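Local coordinates for protein Phosphoglucosamine/phosphogalactosamine mutase (Sulfolobus tokodaii, PDB 2F7L) that converts glucosamine 6-phosphate and galactosamine 6-phosphate into their 1-phosphates, with one magnesium ion per subunit, for the synthesis of UDP-GlcNAc and UDP-GalNAc, at residues Ile40-Asp45 with Lys55-Gly60; Ser153-Gly158 with Ala185-Leu190; Arg193-Lys198 with Leu348-Leu353; Thr305-Val310 with Gly324-Gly329; Ser399-Ile404 with Val409-Lys414. All coordinates share one frame; numbering follows the deposited sequence.

Contact 1. Residues Ile40-Asp45 with Lys55-Gly60; sequences ILVGRD and KIVEGG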
# COMPACT_ATOMS: atom_id res chain seq x y z
N ILE A 40 -12.44 18.36 -8.31
CA ILE A 40 -11.60 17.61 -7.38
C ILE A 40 -12.32 16.99 -6.21
O ILE A 40 -13.00 17.67 -5.46
CB ILE A 40 -10.45 18.49 -6.80
CG1 ILE A 40 -9.57 19.05 -7.93
CG2 ILE A 40 -9.60 17.67 -5.86
CD1 ILE A 40 -8.92 18.00 -8.78
N LEU A 41 -12.13 15.70 -6.04
CA LEU A 41 -12.78 14.98 -4.95
C LEU A 41 -11.89 14.96 -3.69
O LEU A 41 -10.72 14.57 -3.76
CB LEU A 41 -13.06 13.55 -5.41
CG LEU A 41 -14.15 12.70 -4.76
CD1 LEU A 41 -13.59 11.32 -4.49
CD2 LEU A 41 -14.66 13.31 -3.48
N VAL A 42 -12.44 15.38 -2.56
CA VAL A 42 -11.68 15.40 -1.30
C VAL A 42 -12.24 14.38 -0.32
O VAL A 42 -13.43 14.39 -0.04
CB VAL A 42 -11.74 16.79 -0.63
CG1 VAL A 42 -10.96 16.77 0.66
CG2 VAL A 42 -11.20 17.86 -1.58
N GLY A 43 -11.39 13.50 0.21
CA GLY A 43 -11.86 12.49 1.15
C GLY A 43 -10.86 12.32 2.29
O GLY A 43 -9.81 12.95 2.26
N ARG A 44 -11.16 11.47 3.27
CA ARG A 44 -10.23 11.29 4.42
C ARG A 44 -10.32 9.96 5.15
O ARG A 44 -11.33 9.26 5.08
CB ARG A 44 -10.45 12.39 5.45
CG ARG A 44 -11.66 12.17 6.35
CD ARG A 44 -11.89 13.40 7.20
NE ARG A 44 -12.20 13.06 8.58
CZ ARG A 44 -13.43 12.90 9.05
NH1 ARG A 44 -14.49 13.07 8.25
NH2 ARG A 44 -13.61 12.57 10.34
N ASP A 45 -9.26 9.60 5.84
CA ASP A 45 -9.30 8.38 6.60
C ASP A 45 -9.76 8.77 8.01
O ASP A 45 -10.35 9.84 8.21
CB ASP A 45 -7.94 7.69 6.61
CG ASP A 45 -6.92 8.39 7.47
OD1 ASP A 45 -7.27 9.39 8.15
OD2 ASP A 45 -5.75 7.94 7.46
N LYS A 55 -11.46 20.90 6.04
CA LYS A 55 -11.97 22.25 5.89
C LYS A 55 -10.87 23.17 5.31
O LYS A 55 -11.14 24.03 4.47
CB LYS A 55 -12.44 22.78 7.25
CG LYS A 55 -13.52 21.93 7.90
CD LYS A 55 -14.91 22.26 7.41
CE LYS A 55 -15.65 20.98 7.00
NZ LYS A 55 -15.37 19.81 7.92
N ILE A 56 -9.63 22.98 5.76
CA ILE A 56 -8.54 23.80 5.27
C ILE A 56 -8.30 23.56 3.78
O ILE A 56 -8.15 24.52 3.01
CB ILE A 56 -7.21 23.53 6.07
CG1 ILE A 56 -7.40 23.81 7.57
CG2 ILE A 56 -6.09 24.41 5.51
CD1 ILE A 56 -7.68 25.27 7.94
N VAL A 57 -8.27 22.29 3.38
CA VAL A 57 -8.06 21.93 1.99
C VAL A 57 -9.14 22.53 1.10
O VAL A 57 -8.84 23.16 0.08
CB VAL A 57 -8.01 20.35 1.82
CG1 VAL A 57 -8.18 19.96 0.34
CG2 VAL A 57 -6.67 19.79 2.36
N GLU A 58 -10.41 22.33 1.48
CA GLU A 58 -11.55 22.85 0.73
C GLU A 58 -11.48 24.37 0.61
O GLU A 58 -11.71 24.94 -0.48
CB GLU A 58 -12.85 22.43 1.39
CG GLU A 58 -13.05 20.94 1.26
CD GLU A 58 -14.26 20.39 2.00
OE1 GLU A 58 -14.48 19.17 1.82
OE2 GLU A 58 -14.96 21.13 2.74
N GLY A 59 -11.15 25.02 1.72
CA GLY A 59 -11.01 26.46 1.70
C GLY A 59 -9.87 26.81 0.75
O GLY A 59 -10.00 27.72 -0.06
N GLY A 60 -8.78 26.06 0.81
CA GLY A 60 -7.65 26.31 -0.07
C GLY A 60 -7.94 26.13 -1.55
O GLY A 60 -7.52 26.95 -2.38
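Val42 and Val57 point at each other across the gap between a strand and the helix lying over it, yet they do not collide head-on: the two side chains slide past one another in opposite directions, and each offers one methyl. Val42 CG2 stands 4.1 Å from Val57 CG1. On the helix, CG1 of Val57 lies opposite the backbone N across the CA-CB bond (chi1 164°), which carries this methyl forward to the strand. Glu58 comes at Val42 from another direction. Its bond from CA to CB does not aim at the strand, but an extended chain brings the carboxylate back, leaving OE1 4.4 Å from Val42 CB. Here the contact illustrates how a beta-alpha-beta unit closes: strand 39-44, helix 50-63 and strand 67-73 follow one another in the alpha/beta/alpha domain I, and the helix lays Val57 and the end of Glu58 against Val42 of the sheet. Val57 also touches Val92 of strand 90-94 and Val23 and Ser27 of helix 20-34, while Val42 meets Ile94 and Val68 on the strands beside its own. Glu58 OE1 is close to Asp70 OD2, a pairing of like charges that would probably raise the affinity of one of the two for a proton.

Contact 2. Residues Ser153-Gly158 with Ala185-Leu190; sequences STYVNG and ALSTPL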
# COMPACT_ATOMS: atom_id res chain seq x y z
N SER A 153 -20.19 3.05 -1.89
CA SER A 153 -21.08 2.22 -2.69
C SER A 153 -20.49 1.90 -4.05
O SER A 153 -20.53 0.74 -4.46
CB SER A 153 -22.46 2.87 -2.90
OG SER A 153 -22.48 3.76 -4.02
N THR A 154 -19.94 2.90 -4.74
CA THR A 154 -19.35 2.67 -6.06
C THR A 154 -18.17 1.70 -5.97
O THR A 154 -17.99 0.83 -6.82
CB THR A 154 -18.84 3.98 -6.70
OG1 THR A 154 -19.91 4.93 -6.78
CG2 THR A 154 -18.30 3.75 -8.09
N TYR A 155 -17.39 1.85 -4.91
CA TYR A 155 -16.21 1.03 -4.66
C TYR A 155 -16.55 -0.43 -4.46
O TYR A 155 -16.03 -1.30 -5.15
CB TYR A 155 -15.49 1.59 -3.43
CG TYR A 155 -14.23 0.89 -2.99
CD1 TYR A 155 -13.09 0.88 -3.79
CD2 TYR A 155 -14.15 0.31 -1.72
CE1 TYR A 155 -11.89 0.31 -3.34
CE2 TYR A 155 -12.98 -0.25 -1.25
CZ TYR A 155 -11.84 -0.25 -2.06
OH TYR A 155 -10.66 -0.78 -1.56
N VAL A 156 -17.44 -0.71 -3.51
CA VAL A 156 -17.82 -2.08 -3.22
C VAL A 156 -18.30 -2.83 -4.46
O VAL A 156 -17.81 -3.91 -4.76
CB VAL A 156 -18.91 -2.15 -2.16
CG1 VAL A 156 -19.42 -3.57 -2.04
CG2 VAL A 156 -18.34 -1.65 -0.84
N ASN A 157 -19.26 -2.23 -5.16
CA ASN A 157 -19.81 -2.83 -6.36
C ASN A 157 -18.71 -3.09 -7.37
O ASN A 157 -18.67 -4.13 -8.03
CB ASN A 157 -20.84 -1.91 -6.98
CG ASN A 157 -21.94 -1.54 -6.01
OD1 ASN A 157 -22.47 -0.43 -6.06
ND2 ASN A 157 -22.32 -2.48 -5.13
N GLY A 158 -17.82 -2.11 -7.50
CA GLY A 158 -16.72 -2.26 -8.43
C GLY A 158 -15.93 -3.50 -8.07
O GLY A 158 -15.59 -4.30 -8.93
N ALA A 185 -13.17 -0.26 7.96
CA ALA A 185 -14.37 -0.88 8.50
C ALA A 185 -15.64 -0.45 7.74
O ALA A 185 -16.69 -1.06 7.91
CB ALA A 185 -14.51 -0.52 9.99
N LEU A 186 -15.54 0.58 6.92
CA LEU A 186 -16.69 1.08 6.18
C LEU A 186 -16.88 0.34 4.88
O LEU A 186 -17.87 0.56 4.18
CB LEU A 186 -16.55 2.57 5.84
CG LEU A 186 -16.22 3.52 6.97
CD1 LEU A 186 -15.99 4.93 6.44
CD2 LEU A 186 -17.35 3.49 7.97
N SER A 187 -15.94 -0.54 4.53
CA SER A 187 -16.09 -1.24 3.27
C SER A 187 -15.72 -2.72 3.21
O SER A 187 -16.44 -3.51 2.59
CB SER A 187 -15.33 -0.45 2.19
OG SER A 187 -13.95 -0.39 2.47
N THR A 188 -14.61 -3.13 3.82
CA THR A 188 -14.26 -4.55 3.75
C THR A 188 -15.41 -5.42 4.27
O THR A 188 -15.75 -6.43 3.67
CB THR A 188 -12.91 -4.83 4.50
OG1 THR A 188 -11.86 -4.12 3.83
CG2 THR A 188 -12.53 -6.33 4.48
N PRO A 189 -16.03 -5.03 5.39
CA PRO A 189 -17.13 -5.83 5.92
C PRO A 189 -18.32 -5.88 4.94
O PRO A 189 -19.07 -6.85 4.89
CB PRO A 189 -17.48 -5.13 7.23
CG PRO A 189 -16.22 -4.54 7.63
CD PRO A 189 -15.69 -3.97 6.35
N LEU A 190 -18.48 -4.81 4.18
CA LEU A 190 -19.57 -4.76 3.23
C LEU A 190 -19.29 -5.76 2.13
O LEU A 190 -20.18 -6.49 1.71
CB LEU A 190 -19.70 -3.34 2.68
CG LEU A 190 -20.89 -2.45 3.11
CD1 LEU A 190 -21.35 -2.72 4.51
CD2 LEU A 190 -20.45 -1.02 2.97
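The carbonyl oxygen of Ser187 receives a weak backbone hydrogen bond from Leu190 N, at 2.9 Å, and on the side of helix 151-160 it is approached by a methyl, Val156 CG2, at 4.3 Å. The same methyl then runs up against Leu190 CB at 4.1 Å, the valine and leucine side chains crossing at about a right angle. CG2 of Val156 is available for both because CG1 is the branch set anti to the backbone N (chi1 172°), which turns CG2 outward to the first turn of the other helix. Ser187 occupies the N-cap position of helix 188-194, but its hydroxyl makes no capping bond. With chi1 at 62°, OG sits between the backbone N and the carbonyl carbon and faces Tyr155, approaching the ring at its edge, near the ring plane, 3.8 Å from CE2. Ser187 CB stays 4.2 Å from both CD2 and CE2, so the ring turns its CD2-CE2 edge, not a face, to the serine. Here the N-terminal end of helix 188-194 packs on helix 151-160 within the alpha/beta/alpha domain II, where helix 188-194 follows strand 174-178 and Thr188 OG1 hydrogen-bonds His240 NE2. Tyr155 reaches well beyond this domain. Its side chain touches Pro77 and Ala78 of helix 76-86 and Ala343 of helix 342-356, and its OH makes a weak hydrogen bond to Asp341. The Tyr155 side chain lies about 7 Å from that of Asp245, which by similarity binds magnesium.

Contact 3. Residues Arg193-Lys198 with Leu348-Leu353; sequences RALGCK and LMLELL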
# COMPACT_ATOMS: atom_id res chain seq x y z
N ARG A 193 -20.07 -9.19 3.45
CA ARG A 193 -21.52 -9.40 3.49
C ARG A 193 -22.08 -9.82 2.13
O ARG A 193 -23.02 -10.62 2.06
CB ARG A 193 -22.21 -8.13 3.95
CG ARG A 193 -23.47 -8.38 4.72
CD ARG A 193 -23.97 -7.10 5.30
NE ARG A 193 -24.12 -6.10 4.25
CZ ARG A 193 -24.74 -4.93 4.39
NH1 ARG A 193 -25.27 -4.58 5.56
NH2 ARG A 193 -24.81 -4.10 3.37
N ALA A 194 -21.52 -9.27 1.06
CA ALA A 194 -22.01 -9.63 -0.26
C ALA A 194 -21.61 -11.05 -0.60
O ALA A 194 -22.35 -11.75 -1.27
CB ALA A 194 -21.48 -8.67 -1.32
N LEU A 195 -20.44 -11.46 -0.14
CA LEU A 195 -19.97 -12.83 -0.40
C LEU A 195 -20.51 -13.76 0.69
O LEU A 195 -20.00 -14.85 0.92
CB LEU A 195 -18.44 -12.84 -0.46
CG LEU A 195 -17.96 -11.68 -1.35
CD1 LEU A 195 -16.45 -11.72 -1.54
CD2 LEU A 195 -18.65 -11.77 -2.69
N GLY A 196 -21.58 -13.32 1.34
CA GLY A 196 -22.18 -14.11 2.39
C GLY A 196 -21.30 -14.80 3.42
O GLY A 196 -21.31 -16.03 3.52
N CYS A 197 -20.54 -14.05 4.21
CA CYS A 197 -19.69 -14.68 5.22
C CYS A 197 -20.26 -14.39 6.61
O CYS A 197 -21.12 -13.53 6.76
CB CYS A 197 -18.27 -14.09 5.20
SG CYS A 197 -17.52 -13.76 3.59
N LYS A 198 -19.79 -15.13 7.61
CA LYS A 198 -20.20 -14.84 8.98
C LYS A 198 -19.06 -13.85 9.26
O LYS A 198 -17.88 -14.20 9.07
CB LYS A 198 -20.08 -16.07 9.87
CG LYS A 198 -20.88 -15.99 11.14
CD LYS A 198 -20.61 -17.20 12.01
CE LYS A 198 -21.65 -17.33 13.11
NZ LYS A 198 -21.78 -16.06 13.86
N LEU A 348 -10.54 -11.22 -3.70
CA LEU A 348 -9.83 -12.13 -4.56
C LEU A 348 -9.38 -13.34 -3.76
O LEU A 348 -9.37 -14.46 -4.27
CB LEU A 348 -8.62 -11.45 -5.18
CG LEU A 348 -8.93 -10.44 -6.29
CD1 LEU A 348 -7.66 -9.69 -6.68
CD2 LEU A 348 -9.52 -11.16 -7.48
N MET A 349 -9.03 -13.12 -2.51
CA MET A 349 -8.56 -14.21 -1.68
C MET A 349 -9.68 -15.21 -1.44
O MET A 349 -9.48 -16.41 -1.59
CB MET A 349 -8.03 -13.69 -0.34
CG MET A 349 -7.31 -14.75 0.50
SD MET A 349 -5.81 -15.38 -0.29
CE MET A 349 -4.55 -14.40 0.54
N LEU A 350 -10.85 -14.71 -1.06
CA LEU A 350 -12.00 -15.57 -0.82
C LEU A 350 -12.38 -16.32 -2.11
O LEU A 350 -13.03 -17.36 -2.05
CB LEU A 350 -13.21 -14.76 -0.32
CG LEU A 350 -13.14 -14.20 1.10
CD1 LEU A 350 -14.50 -13.64 1.47
CD2 LEU A 350 -12.76 -15.28 2.08
N GLU A 351 -12.00 -15.79 -3.27
CA GLU A 351 -12.32 -16.47 -4.51
C GLU A 351 -11.32 -17.62 -4.62
O GLU A 351 -11.71 -18.79 -4.57
CB GLU A 351 -12.21 -15.55 -5.73
CG GLU A 351 -13.37 -15.74 -6.71
CD GLU A 351 -13.12 -15.16 -8.11
OE1 GLU A 351 -14.10 -15.07 -8.90
OE2 GLU A 351 -11.97 -14.81 -8.44
N LEU A 352 -10.04 -17.29 -4.74
CA LEU A 352 -8.95 -18.26 -4.83
C LEU A 352 -9.14 -19.40 -3.81
O LEU A 352 -9.01 -20.57 -4.13
CB LEU A 352 -7.63 -17.51 -4.58
CG LEU A 352 -6.25 -18.15 -4.73
CD1 LEU A 352 -5.64 -18.40 -3.35
CD2 LEU A 352 -6.36 -19.43 -5.56
N LEU A 353 -9.48 -19.02 -2.59
CA LEU A 353 -9.71 -19.98 -1.51
C LEU A 353 -10.95 -20.83 -1.79
O LEU A 353 -10.98 -22.02 -1.48
CB LEU A 353 -9.90 -19.21 -0.20
CG LEU A 353 -9.39 -19.86 1.08
CD1 LEU A 353 -10.23 -21.08 1.36
CD2 LEU A 353 -7.91 -20.23 0.95
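Leu195, the first residue to leave helical geometry after helix 188-194, sends CD1 to within 4.1 Å of Leu350 CD1. The two leucine side chains cross obliquely. In Leu195 CG is anti to the carbonyl carbon (chi1 -47°) and the chain is extended from there, which carries CD1 out to the facing helix. Gly196 then turns the backbone with a positive phi of 44°, its N held by a weak hydrogen bond to Arg193 O at 3.1 Å. The turn brings Cys197 round to the same partner: SG approaches Leu350 CD1 at 3.7 Å. One methyl of Leu350 is thus met by a methyl and a sulfur, from directions about 90° apart, and the contact is purely apolar. At this point the principle is that of a domain boundary, for residues 193-198 belong to the alpha/beta/alpha domain II and residues 348-353 to domain III, with some 150 residues of chain between them. Helix 165-171 completes the packing, since Ile168 touches both Leu195 and Leu350, and Tyr173 lies against Leu350 too. Lys198 opens the strand 198-201 and pairs through its backbone with Tyr173 and Val175. On the far helix Glu351 OE2 forms a salt bridge with Lys273, while OE1 accepts a hydrogen bond from the backbone N of Asp164.

Contact 4. Residues Thr305-Val310 with Gly324-Gly329; sequences TKVGSV and GFEENG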
# COMPACT_ATOMS: atom_id res chain seq x y z
N THR A 305 11.48 -4.33 -9.02
CA THR A 305 11.53 -2.88 -9.13
C THR A 305 11.87 -2.18 -7.81
O THR A 305 12.06 -2.83 -6.80
CB THR A 305 10.18 -2.34 -9.71
OG1 THR A 305 10.29 -0.93 -9.95
CG2 THR A 305 9.03 -2.61 -8.77
N LYS A 306 11.96 -0.86 -7.84
CA LYS A 306 12.27 -0.07 -6.66
C LYS A 306 11.18 -0.27 -5.62
O LYS A 306 10.10 -0.79 -5.91
CB LYS A 306 12.34 1.44 -7.00
CG LYS A 306 13.34 1.78 -8.06
CD LYS A 306 13.27 3.25 -8.56
CE LYS A 306 14.14 3.50 -9.87
NZ LYS A 306 13.54 2.99 -11.19
N VAL A 307 11.49 0.16 -4.40
CA VAL A 307 10.56 0.10 -3.29
C VAL A 307 9.64 1.32 -3.45
O VAL A 307 10.13 2.44 -3.68
CB VAL A 307 11.30 0.21 -1.94
CG1 VAL A 307 10.31 0.48 -0.81
CG2 VAL A 307 12.10 -1.06 -1.69
N GLY A 308 8.33 1.10 -3.34
CA GLY A 308 7.38 2.20 -3.48
C GLY A 308 6.11 1.80 -4.23
O GLY A 308 6.18 1.35 -5.38
N SER A 309 4.96 1.96 -3.57
CA SER A 309 3.66 1.61 -4.14
C SER A 309 3.17 2.46 -5.31
O SER A 309 2.65 1.93 -6.29
CB SER A 309 2.60 1.62 -3.04
OG SER A 309 2.83 0.57 -2.12
N VAL A 310 3.31 3.78 -5.19
CA VAL A 310 2.88 4.67 -6.26
C VAL A 310 3.61 4.26 -7.54
O VAL A 310 2.98 4.02 -8.58
CB VAL A 310 3.22 6.16 -5.94
CG1 VAL A 310 2.65 7.06 -7.02
CG2 VAL A 310 2.70 6.55 -4.57
N GLY A 324 0.45 -6.45 -9.45
CA GLY A 324 1.62 -5.94 -8.77
C GLY A 324 1.37 -6.08 -7.29
O GLY A 324 0.23 -6.28 -6.90
N PHE A 325 2.41 -6.03 -6.48
CA PHE A 325 2.23 -6.10 -5.04
C PHE A 325 3.51 -5.77 -4.28
O PHE A 325 4.60 -5.73 -4.86
CB PHE A 325 1.69 -7.47 -4.60
CG PHE A 325 2.66 -8.60 -4.75
CD1 PHE A 325 2.78 -9.30 -5.95
CD2 PHE A 325 3.46 -8.99 -3.67
CE1 PHE A 325 3.68 -10.37 -6.08
CE2 PHE A 325 4.35 -10.05 -3.79
CZ PHE A 325 4.47 -10.74 -5.00
N GLU A 326 3.35 -5.49 -2.98
CA GLU A 326 4.48 -5.18 -2.11
C GLU A 326 4.47 -6.20 -0.99
O GLU A 326 3.43 -6.77 -0.69
CB GLU A 326 4.36 -3.79 -1.50
CG GLU A 326 4.61 -2.64 -2.45
CD GLU A 326 5.42 -1.51 -1.80
OE1 GLU A 326 6.67 -1.56 -1.85
OE2 GLU A 326 4.79 -0.58 -1.23
N GLU A 327 5.61 -6.42 -0.35
CA GLU A 327 5.70 -7.38 0.73
C GLU A 327 4.94 -6.93 1.97
O GLU A 327 4.66 -7.72 2.88
CB GLU A 327 7.17 -7.65 1.06
CG GLU A 327 8.06 -6.42 1.14
CD GLU A 327 7.86 -5.61 2.41
OE1 GLU A 327 7.80 -6.24 3.49
OE2 GLU A 327 7.77 -4.36 2.34
N ASN A 328 4.57 -5.65 1.98
CA ASN A 328 3.85 -5.05 3.10
C ASN A 328 2.31 -5.16 3.02
O ASN A 328 1.62 -4.54 3.82
CB ASN A 328 4.23 -3.57 3.22
CG ASN A 328 3.85 -2.73 1.97
OD1 ASN A 328 2.75 -2.84 1.42
ND2 ASN A 328 4.78 -1.89 1.54
N GLY A 329 1.79 -5.95 2.09
CA GLY A 329 0.34 -6.05 1.94
C GLY A 329 0.12 -5.15 0.74
O GLY A 329 1.09 -4.69 0.14
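The carboxylate of Glu326 faces the start of helix 309-318 and spreads its two oxygens over neighbouring residues. OE1 takes a weak hydrogen bond from Gly308 N, 3.5 Å away (154° at the hydrogen), and has Val307 CG1 alongside. Ser309 OG approaches OE2 at a modelled 2.4 Å, a hydrogen bond whose length is doubtful at this resolution. Asn328 ND2 adds a second donor to OE2 at 3.1 Å, from above the carboxylate plane, while OE2 lies near the amide plane of Asn328. A bend at chi2 (-140°) brings the Glu326 head to these groups. An alanine here would remove the acceptor, and Ser309 OG and Asn328 ND2 would probably be left without this shared mate. Further out, a type I turn from Glu326 to Gly329 places Asn328 back over the glutamate. Asp245, a magnesium ligand by similarity, and Ser97, which by similarity binds the ion through its phosphate, have side chains about 7 and 8 Å from that of Ser309. The turn probably corresponds to the domain III loop that contacts the sugar in relatives. Drawing donors from both the helix start and its own turn, the carboxylate is likely to tie the two together.

Contact 5. Residues Ser399-Ile404 with Val409-Lys414; sequences SSVKAI and VKIIGK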
# COMPACT_ATOMS: atom_id res chain seq x y z
N SER A 399 28.34 -15.92 -11.24
CA SER A 399 27.45 -16.49 -12.27
C SER A 399 26.46 -17.50 -11.67
O SER A 399 25.53 -17.95 -12.34
CB SER A 399 28.27 -17.10 -13.41
OG SER A 399 29.20 -16.17 -13.94
N SER A 400 26.67 -17.84 -10.39
CA SER A 400 25.80 -18.77 -9.68
C SER A 400 24.46 -18.06 -9.40
O SER A 400 23.38 -18.52 -9.81
CB SER A 400 26.42 -19.17 -8.33
OG SER A 400 27.74 -19.64 -8.50
N VAL A 401 24.56 -16.92 -8.71
CA VAL A 401 23.41 -16.11 -8.35
C VAL A 401 23.15 -15.00 -9.37
O VAL A 401 23.72 -14.99 -10.47
CB VAL A 401 23.64 -15.48 -6.95
CG1 VAL A 401 24.14 -16.53 -6.00
CG2 VAL A 401 24.63 -14.32 -7.04
N LYS A 402 22.25 -14.07 -9.02
CA LYS A 402 21.93 -12.94 -9.88
C LYS A 402 21.72 -11.67 -9.05
O LYS A 402 21.12 -11.69 -7.97
CB LYS A 402 20.71 -13.24 -10.74
CG LYS A 402 19.37 -13.07 -10.10
CD LYS A 402 18.34 -13.44 -11.15
CE LYS A 402 16.94 -13.00 -10.79
NZ LYS A 402 16.03 -13.38 -11.91
N ALA A 403 22.22 -10.56 -9.55
CA ALA A 403 22.11 -9.32 -8.82
C ALA A 403 21.15 -8.29 -9.41
O ALA A 403 21.01 -8.17 -10.64
CB ALA A 403 23.49 -8.70 -8.67
N ILE A 404 20.51 -7.55 -8.51
CA ILE A 404 19.57 -6.51 -8.89
C ILE A 404 19.90 -5.26 -8.12
O ILE A 404 19.73 -5.19 -6.91
CB ILE A 404 18.13 -6.94 -8.59
CG1 ILE A 404 17.88 -8.29 -9.28
CG2 ILE A 404 17.16 -5.89 -9.09
CD1 ILE A 404 16.53 -8.89 -9.01
N VAL A 409 20.91 -3.20 -3.16
CA VAL A 409 21.50 -4.37 -3.78
C VAL A 409 20.81 -5.63 -3.31
O VAL A 409 20.86 -5.98 -2.15
CB VAL A 409 23.00 -4.49 -3.48
CG1 VAL A 409 23.50 -5.91 -3.79
CG2 VAL A 409 23.77 -3.46 -4.32
N LYS A 410 20.15 -6.29 -4.24
CA LYS A 410 19.45 -7.52 -3.94
C LYS A 410 20.19 -8.64 -4.62
O LYS A 410 20.52 -8.55 -5.80
CB LYS A 410 18.02 -7.51 -4.47
CG LYS A 410 17.23 -8.73 -4.04
CD LYS A 410 16.05 -8.98 -4.95
CE LYS A 410 15.21 -10.15 -4.46
NZ LYS A 410 14.49 -9.84 -3.18
N ILE A 411 20.45 -9.70 -3.86
CA ILE A 411 21.11 -10.84 -4.44
C ILE A 411 20.26 -12.06 -4.27
O ILE A 411 19.76 -12.35 -3.19
CB ILE A 411 22.48 -11.04 -3.82
CG1 ILE A 411 23.40 -9.97 -4.39
CG2 ILE A 411 22.98 -12.46 -4.11
CD1 ILE A 411 24.80 -10.39 -4.49
N ILE A 412 20.07 -12.77 -5.36
CA ILE A 412 19.26 -13.98 -5.33
C ILE A 412 20.07 -15.21 -5.71
O ILE A 412 20.69 -15.26 -6.77
CB ILE A 412 18.08 -13.87 -6.27
CG1 ILE A 412 17.30 -12.59 -5.96
CG2 ILE A 412 17.22 -15.11 -6.13
CD1 ILE A 412 16.33 -12.20 -7.04
N GLY A 413 20.04 -16.18 -4.80
CA GLY A 413 20.74 -17.44 -5.00
C GLY A 413 19.80 -18.59 -4.70
O GLY A 413 18.67 -18.38 -4.27
N LYS A 414 20.26 -19.81 -4.93
CA LYS A 414 19.44 -20.99 -4.69
C LYS A 414 19.00 -21.05 -3.22
O LYS A 414 19.82 -21.18 -2.31
CB LYS A 414 20.22 -22.24 -5.05
CG LYS A 414 19.37 -23.44 -5.33
CD LYS A 414 18.89 -23.43 -6.78
CE LYS A 414 18.11 -24.71 -7.11
NZ LYS A 414 17.89 -24.86 -8.57
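Ile404 can be followed outward from its backbone: CB is 4.0 Å from Lys410 O and 4.2 Å from Lys410 CB, and the chain then runs alongside the lysine, both pointing the same way from the sheet. With CG1 anti to the carbonyl carbon (chi1 -54°), the tip swings along the strand, and CD1 meets Ile412 CD1 at 3.9 Å and Lys410 CD at 4.1 Å. Ile412 CD1 also has Lys402 CE 3.9 Å away, so lysine methylenes and isoleucine methyls share one face. The charged ends of the two lysines go elsewhere: Lys402 NZ to Glu292, in a salt bridge, and Lys410 NZ to the carbonyls of Ser287 and Val285, with a cation-pi contact to Trp304. The backbone beneath these side chains is an antiparallel hairpin, its strands at 158°, held by hydrogen-bonded pairs at Lys402 with Ile412 and Ile404 with Lys410. One of the four bonds is Ile412 N to Lys402 O, 3.0 Å and nearly straight at 172°. The side chains of the intervening non-hydrogen-bonded pair, Ala403 with Ile411, lie on the other face. Val401, just before the strand, sets CG2 3.8 Å from Ile411 CG2 and CG1 3.7 Å from Gly413 CA. A glycine in its place would probably open a gap over Ile411 CG2 and leave the edge of the hairpin less well covered there. Strand 402-404 is one of the two outermost strands of the C-terminal domain's sheet; strand 416-422 pairs with 409-413 on its inner side, and helix 385-396 packs against Ala403 through Leu393 and against Ile411 through Tyr396.

Overall arrangement
Contacts 1, 2 and 3 are buried packings of the alpha/beta/alpha domains, joined by methyls, a sulfur and a ring edge, with no polar bond between their segments. Contacts 2 and 3 both use helix 188-194: contact 2 packs its start within domain II, contact 3 packs the turn just after its end against domain III. Contact 4, its centre about 7 Å from that of the chain, differs in kind, being carried by a carboxylate close to the magnesium site that similarity suggests. Contact 5, its centre about 26 Å from the chain's centre and partly exposed, combines backbone pairing with apolar side chains and outward-reaching lysines. It lies opposite contacts 1 and 2 across that centre.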